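SusD superfamily protein (Bacteroides thetaiotaomicron, PDB 3MCX) is of unknown function but, as a zinc-binding SusD-family protein of the outer membrane, probably helps capture glycans for uptake, as its relatives do. Local coordinates at residues 93-96 with 97-101; 276-279 with 280-283. All coordinates share one frame; numbering follows the deposited sequence.

Contact 1 of 2, residues 93-96 with 97-101; sequences KVIR and QTNNL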
ATOM      1  N   LYS A  93     -12.514   6.307 -11.087  1.00  5.92           N
ATOM      2  CA  LYS A  93     -12.741   5.671 -12.385  1.00  6.25           C
ATOM      3  C   LYS A  93     -12.783   4.150 -12.220  1.00  6.09           C
ATOM      4  O   LYS A  93     -13.643   3.496 -12.806  1.00  5.90           O
ATOM      5  CB  LYS A  93     -11.657   6.078 -13.401  1.00  7.59           C
ATOM      6  CG  LYS A  93     -11.924   5.611 -14.831  1.00  8.64           C
ATOM      7  CD  LYS A  93     -10.822   6.238 -15.732  1.00 13.93           C
ATOM      8  CE  LYS A  93     -10.869   5.759 -17.175  1.00 18.82           C
ATOM      9  NZ  LYS A  93      -9.635   6.307 -17.871  1.00 24.18           N
ATOM     10  N   VAL A  94     -11.845   3.601 -11.444  1.00  5.68           N
ATOM     11  CA  VAL A  94     -11.866   2.169 -11.178  1.00  6.38           C
ATOM     12  C   VAL A  94     -13.183   1.796 -10.482  1.00  6.05           C
ATOM     13  O   VAL A  94     -13.818   0.811 -10.866  1.00  6.94           O
ATOM     14  CB  VAL A  94     -10.684   1.710 -10.349  1.00  6.34           C
ATOM     15  CG1 VAL A  94     -10.908   0.270  -9.821  1.00  7.62           C
ATOM     16  CG2 VAL A  94      -9.391   1.785 -11.198  1.00  8.41           C
ATOM     17  N   ILE A  95     -13.610   2.562  -9.479  1.00  6.27           N
ATOM     18  CA  ILE A  95     -14.863   2.249  -8.774  1.00  6.19           C
ATOM     19  C   ILE A  95     -16.040   2.243  -9.756  1.00  6.15           C
ATOM     20  O   ILE A  95     -16.858   1.314  -9.781  1.00  5.92           O
ATOM     21  CB  ILE A  95     -15.093   3.234  -7.614  1.00  6.43           C
ATOM     22  CG1 ILE A  95     -14.103   2.924  -6.492  1.00  6.90           C
ATOM     23  CG2 ILE A  95     -16.563   3.169  -7.147  1.00  5.52           C
ATOM     24  CD1 ILE A  95     -14.027   3.982  -5.390  1.00  7.80           C
ATOM     25  N   ARG A  96     -16.087   3.253 -10.592  1.00  5.38           N
ATOM     26  CA  ARG A  96     -17.155   3.339 -11.580  0.50  5.87           C
ATOM     27  C   ARG A  96     -17.170   2.133 -12.516  1.00  5.83           C
ATOM     28  O   ARG A  96     -18.215   1.597 -12.813  1.00  5.54           O
ATOM     29  CB  ARG A  96     -17.102   4.673 -12.305  0.50  6.31           C
ATOM     30  CG  ARG A  96     -17.408   5.822 -11.347  0.50  8.19           C
ATOM     31  CD  ARG A  96     -17.434   7.193 -11.982  0.50  9.94           C
ATOM     32  NE  ARG A  96     -16.548   7.399 -13.118  0.50 12.01           N
ATOM     33  CZ  ARG A  96     -15.530   8.235 -13.059  0.50 14.57           C
ATOM     34  NH1 ARG A  96     -15.341   8.885 -11.933  0.50 16.27           N
ATOM     35  NH2 ARG A  96     -14.752   8.414 -14.068  0.50 16.09           N
ATOM     36  N   GLN A  97     -16.009   1.716 -12.964  1.00  6.47           N
ATOM     37  CA  GLN A  97     -15.932   0.539 -13.815  1.00  6.18           C
ATOM     38  C   GLN A  97     -16.376  -0.731 -13.086  1.00  5.26           C
ATOM     39  O   GLN A  97     -17.068  -1.562 -13.659  1.00  4.97           O
ATOM     40  CB  GLN A  97     -14.530   0.384 -14.397  1.00  7.14           C
ATOM     41  CG  GLN A  97     -14.198   1.508 -15.395  1.00  7.95           C
ATOM     42  CD  GLN A  97     -12.937   1.245 -16.201  1.00 13.10           C
ATOM     43  OE1 GLN A  97     -12.323   0.190 -16.098  1.00 16.26           O
ATOM     44  NE2 GLN A  97     -12.559   2.228 -17.024  1.00 16.44           N
ATOM     45  N   THR A  98     -15.979  -0.887 -11.824  1.00  5.40           N
ATOM     46  CA  THR A  98     -16.470  -2.018 -11.039  1.00  5.58           C
ATOM     47  C   THR A  98     -17.997  -1.998 -10.919  1.00  4.81           C
ATOM     48  O   THR A  98     -18.652  -3.046 -11.046  1.00  4.18           O
ATOM     49  CB  THR A  98     -15.858  -2.196  -9.634  1.00  5.74           C
ATOM     50  OG1 THR A  98     -16.211  -1.115  -8.734  1.00  6.00           O
ATOM     51  CG2 THR A  98     -14.332  -2.358  -9.693  1.00  5.31           C
ATOM     52  N   ASN A  99     -18.574  -0.812 -10.713  1.00  4.67           N
ATOM     53  CA  ASN A  99     -20.013  -0.713 -10.591  1.00  4.27           C
ATOM     54  C   ASN A  99     -20.732  -1.053 -11.885  1.00  3.68           C
ATOM     55  O   ASN A  99     -21.757  -1.743 -11.903  1.00  4.41           O
ATOM     56  CB  ASN A  99     -20.395   0.690 -10.094  1.00  4.30           C
ATOM     57  CG  ASN A  99     -20.154   0.836  -8.603  1.00  6.78           C
ATOM     58  OD1 ASN A  99     -20.339  -0.124  -7.870  1.00 10.53           O
ATOM     59  ND2 ASN A  99     -19.796   2.034  -8.150  1.00  7.85           N
ATOM     60  N   ASN A 100     -20.191  -0.583 -13.017  1.00  4.75           N
ATOM     61  CA  ASN A 100     -20.749  -0.908 -14.313  1.00  5.03           C
ATOM     62  C   ASN A 100     -20.724  -2.426 -14.614  1.00  3.61           C
ATOM     63  O   ASN A 100     -21.689  -2.989 -15.084  1.00  3.93           O
ATOM     64  CB  ASN A 100     -20.007  -0.137 -15.414  1.00  5.68           C
ATOM     65  CG  ASN A 100     -20.292   1.375 -15.362  1.00 13.47           C
ATOM     66  OD1 ASN A 100     -21.190   1.836 -14.631  1.00 18.42           O
ATOM     67  ND2 ASN A 100     -19.520   2.150 -16.132  1.00 15.06           N
ATOM     68  N   LEU A 101     -19.593  -3.048 -14.262  1.00  3.31           N
ATOM     69  CA  LEU A 101     -19.426  -4.480 -14.495  1.00  3.48           C
ATOM     70  C   LEU A 101     -20.355  -5.303 -13.594  1.00  2.61           C
ATOM     71  O   LEU A 101     -21.018  -6.198 -14.074  1.00  3.41           O
ATOM     72  CB  LEU A 101     -17.948  -4.871 -14.289  1.00  3.72           C
ATOM     73  CG  LEU A 101     -17.599  -6.358 -14.477  1.00  4.77           C
ATOM     74  CD1 LEU A 101     -18.032  -6.917 -15.812  1.00  5.86           C
ATOM     75  CD2 LEU A 101     -16.097  -6.526 -14.258  1.00  6.68           C
TER
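Two consecutive turns of the long helix 81-106 meet here, and the Thr-98 hydroxyl and the Asn-99 backbone N share the carbonyl of Ile-95. Ile-95 O accepts twice: from Asn-99 N in the regular i to i+4 bond (2.9 Å), and from Thr-98 OG1 at 2.7 Å. The hydroxyl reaches it because OG1 sits between the backbone N and the carbonyl carbon (chi1 66°); it comes in at a C=O...OG1 angle of 120°, whereas the amide lies nearly on the carbonyl axis. This is a common way for a helical threonine to satisfy its hydroxyl, here on the carbonyl three residues back, and it turns CG2 to within 3.4 Å of Val-94 O. Ile-95 and Asn-99 run side by side, with CG2 of Ile-95 3.6 Å from ND2 of Asn-99, whose amide is held by Arg-129 through OD1 and by the carbonyl of Glu-157 through ND2. On a more exposed side, the extended Lys-93 lies alongside Gln-97, its CE 3.9 Å from NE2. In the conformer described, the Arg-96 chain bends back at chi3, and one guanidinium face lies over Lys-93 CA. The helix packs against two others: Val-94, Ile-95 and Thr-98 touch helix 115-140, while Lys-93, Val-94 and Gln-97 touch helix 21-36.

Contact 2 of 2, residues 276-279 with 280-283; sequences APMV and YANE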
ATOM      1  N   ALA A 276       6.747   3.959  -9.259  1.00  7.28           N
ATOM      2  CA  ALA A 276       7.572   3.877  -8.064  1.00  6.73           C
ATOM      3  C   ALA A 276       8.937   3.270  -8.322  1.00  7.01           C
ATOM      4  O   ALA A 276       9.907   3.750  -7.762  1.00  6.28           O
ATOM      5  CB  ALA A 276       6.842   3.168  -6.887  1.00  7.05           C
ATOM      6  N   PRO A 277       9.026   2.178  -9.096  1.00  6.94           N
ATOM      7  CA  PRO A 277      10.338   1.576  -9.300  1.00  7.25           C
ATOM      8  C   PRO A 277      11.354   2.555  -9.917  1.00  6.86           C
ATOM      9  O   PRO A 277      12.515   2.587  -9.490  1.00  6.70           O
ATOM     10  CB  PRO A 277      10.036   0.359 -10.172  1.00  6.70           C
ATOM     11  CG  PRO A 277       8.674  -0.053  -9.695  1.00  7.21           C
ATOM     12  CD  PRO A 277       7.938   1.286  -9.543  1.00  7.39           C
HETATM   13  N   MSE A 278      10.941   3.377 -10.881  1.00  5.90           N
HETATM   14  CA  MSE A 278      11.825   4.374 -11.452  1.00  6.58           C
HETATM   15  C   MSE A 278      12.085   5.514 -10.470  1.00  6.67           C
HETATM   16  O   MSE A 278      13.173   6.087 -10.455  1.00  6.79           O
HETATM   17  CB  MSE A 278      11.289   4.908 -12.786  1.00  7.56           C
HETATM   18  CG  MSE A 278      11.527   3.954 -13.926  1.00  7.10           C
HETATM   19 SE   MSE A 278      13.352   3.368 -14.212  0.75  7.13          SE
HETATM   20  CE  MSE A 278      14.175   5.081 -14.318  1.00  8.97           C
ATOM     21  N   VAL A 279      11.091   5.832  -9.651  1.00  6.63           N
ATOM     22  CA  VAL A 279      11.283   6.907  -8.677  1.00  6.51           C
ATOM     23  C   VAL A 279      12.232   6.474  -7.545  1.00  5.91           C
ATOM     24  O   VAL A 279      12.903   7.317  -6.955  1.00  6.35           O
ATOM     25  CB  VAL A 279       9.918   7.481  -8.218  1.00  6.48           C
ATOM     26  CG1 VAL A 279      10.084   8.655  -7.188  1.00  6.82           C
ATOM     27  CG2 VAL A 279       9.133   7.933  -9.464  1.00  6.82           C
ATOM     28  N   TYR A 280      12.358   5.172  -7.323  1.00  6.54           N
ATOM     29  CA  TYR A 280      13.383   4.628  -6.412  1.00  5.65           C
ATOM     30  C   TYR A 280      14.716   4.352  -7.111  1.00  5.96           C
ATOM     31  O   TYR A 280      15.684   3.976  -6.453  1.00  7.02           O
ATOM     32  CB  TYR A 280      12.893   3.268  -5.833  1.00  6.39           C
ATOM     33  CG  TYR A 280      11.967   3.348  -4.642  1.00  6.05           C
ATOM     34  CD1 TYR A 280      12.447   3.743  -3.393  1.00  7.74           C
ATOM     35  CD2 TYR A 280      10.619   2.987  -4.748  1.00  6.38           C
ATOM     36  CE1 TYR A 280      11.618   3.816  -2.273  1.00  7.47           C
ATOM     37  CE2 TYR A 280       9.780   3.066  -3.637  1.00  8.03           C
ATOM     38  CZ  TYR A 280      10.281   3.487  -2.417  1.00  7.58           C
ATOM     39  OH  TYR A 280       9.427   3.592  -1.345  1.00  7.71           O
ATOM     40  N   ALA A 281      14.797   4.487  -8.444  1.00  5.09           N
ATOM     41  CA  ALA A 281      15.905   3.919  -9.192  1.00  5.24           C
ATOM     42  C   ALA A 281      17.235   4.566  -8.861  1.00  5.50           C
ATOM     43  O   ALA A 281      17.312   5.746  -8.497  1.00  5.60           O
ATOM     44  CB  ALA A 281      15.635   4.046 -10.707  1.00  5.86           C
ATOM     45  N   ASN A 282      18.255   3.747  -9.012  1.00  5.28           N
ATOM     46  CA  ASN A 282      19.661   4.086  -8.798  1.00  5.23           C
ATOM     47  C   ASN A 282      20.266   4.189 -10.182  1.00  5.45           C
ATOM     48  O   ASN A 282      20.754   3.210 -10.763  1.00  6.36           O
ATOM     49  CB  ASN A 282      20.273   3.005  -7.919  1.00  4.45           C
ATOM     50  CG  ASN A 282      21.638   3.326  -7.405  1.00  4.77           C
ATOM     51  OD1 ASN A 282      22.261   4.335  -7.769  1.00  5.16           O
ATOM     52  ND2 ASN A 282      22.134   2.445  -6.501  1.00  6.03           N
ATOM     53  N   GLU A 283      20.201   5.405 -10.726  1.00  5.59           N
ATOM     54  CA  GLU A 283      20.386   5.625 -12.163  1.00  5.97           C
ATOM     55  C   GLU A 283      21.815   6.016 -12.504  1.00  5.58           C
ATOM     56  O   GLU A 283      22.515   6.640 -11.697  1.00  6.55           O
ATOM     57  CB  GLU A 283      19.447   6.756 -12.627  1.00  6.20           C
ATOM     58  CG  GLU A 283      17.973   6.532 -12.355  1.00  6.48           C
ATOM     59  CD  GLU A 283      17.178   7.806 -12.429  1.00  6.93           C
ATOM     60  OE1 GLU A 283      17.329   8.657 -11.531  1.00  5.78           O
ATOM     61  OE2 GLU A 283      16.371   7.941 -13.397  1.00  5.79           O
TER
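Tyr-280, just past the short helix 276-279, and Ala-276, its first residue, set the geometry of this contact. The ring of Tyr-280 swings back beside the helix turn because CG is anti to its own carbonyl carbon (chi1 -83°), which brings CD2 to 3.2 Å from Ala-276 O and 4.3 Å from Ala-276 CB. The oxygen approaches the ring obliquely. That same oxygen takes the hydrogen bond from Tyr-280 N at 2.9 Å, nearly in line with its C=O, so backbone N and ring atom CD2 of one residue both meet one carbonyl oxygen; a weak second bond runs from Tyr-280 N to Pro-277 O.

With an alanine here, the backbone bond could remain, but the ring's contact with Ala-276 would probably be lost, along with its packing against Leu-291 and Leu-335.

On another side of the turn, selenomethionine Met-278 folds at both chi2 and chi3 (each -54°). Although its CB starts off away from the following residues, this double bend carries the methyl CE back to 4.0 Å from Ala-281 CB. The Met-278 and Glu-283 side chains cross at about a right angle, with CE 3.7 Å from OE2. The Glu-283 carboxylate is gripped by backbone amides: OE2 accepts from Trp-288 N, and OE1 from Asp-287 N and Asn-289 N.

Ala-281 N bonds to Met-278 O at 3.0 Å, standing 76° out of the carbonyl plane. This i to i+3 closure follows the i to i+4 bond of Tyr-280, and Ala-281 then takes an extended backbone: a type I beta turn, Met-278 to Ala-281, that ends the helix and runs into the loop leading to strand 292-293.

Following the chain from its N terminus, contact 1 comes first, inside helix 81-106, and is complete long before contact 2 opens; the two stand in series, neither nested nor crossed. Neither closes a long loop, since in each the second segment directly continues the first. Contact 1 lies in the C-terminal half of its helix, against helices 21-36 and 115-140, whereas contact 2 ends helix 276-279 and releases the chain toward strand 292-293, beside helix 44-51 and strand 334-335. Their centres are 31 Å apart and their nearest atoms about 16 Å, without touching. Contact 1 thus belongs to the helical packing, and contact 2 to a loop-rich region.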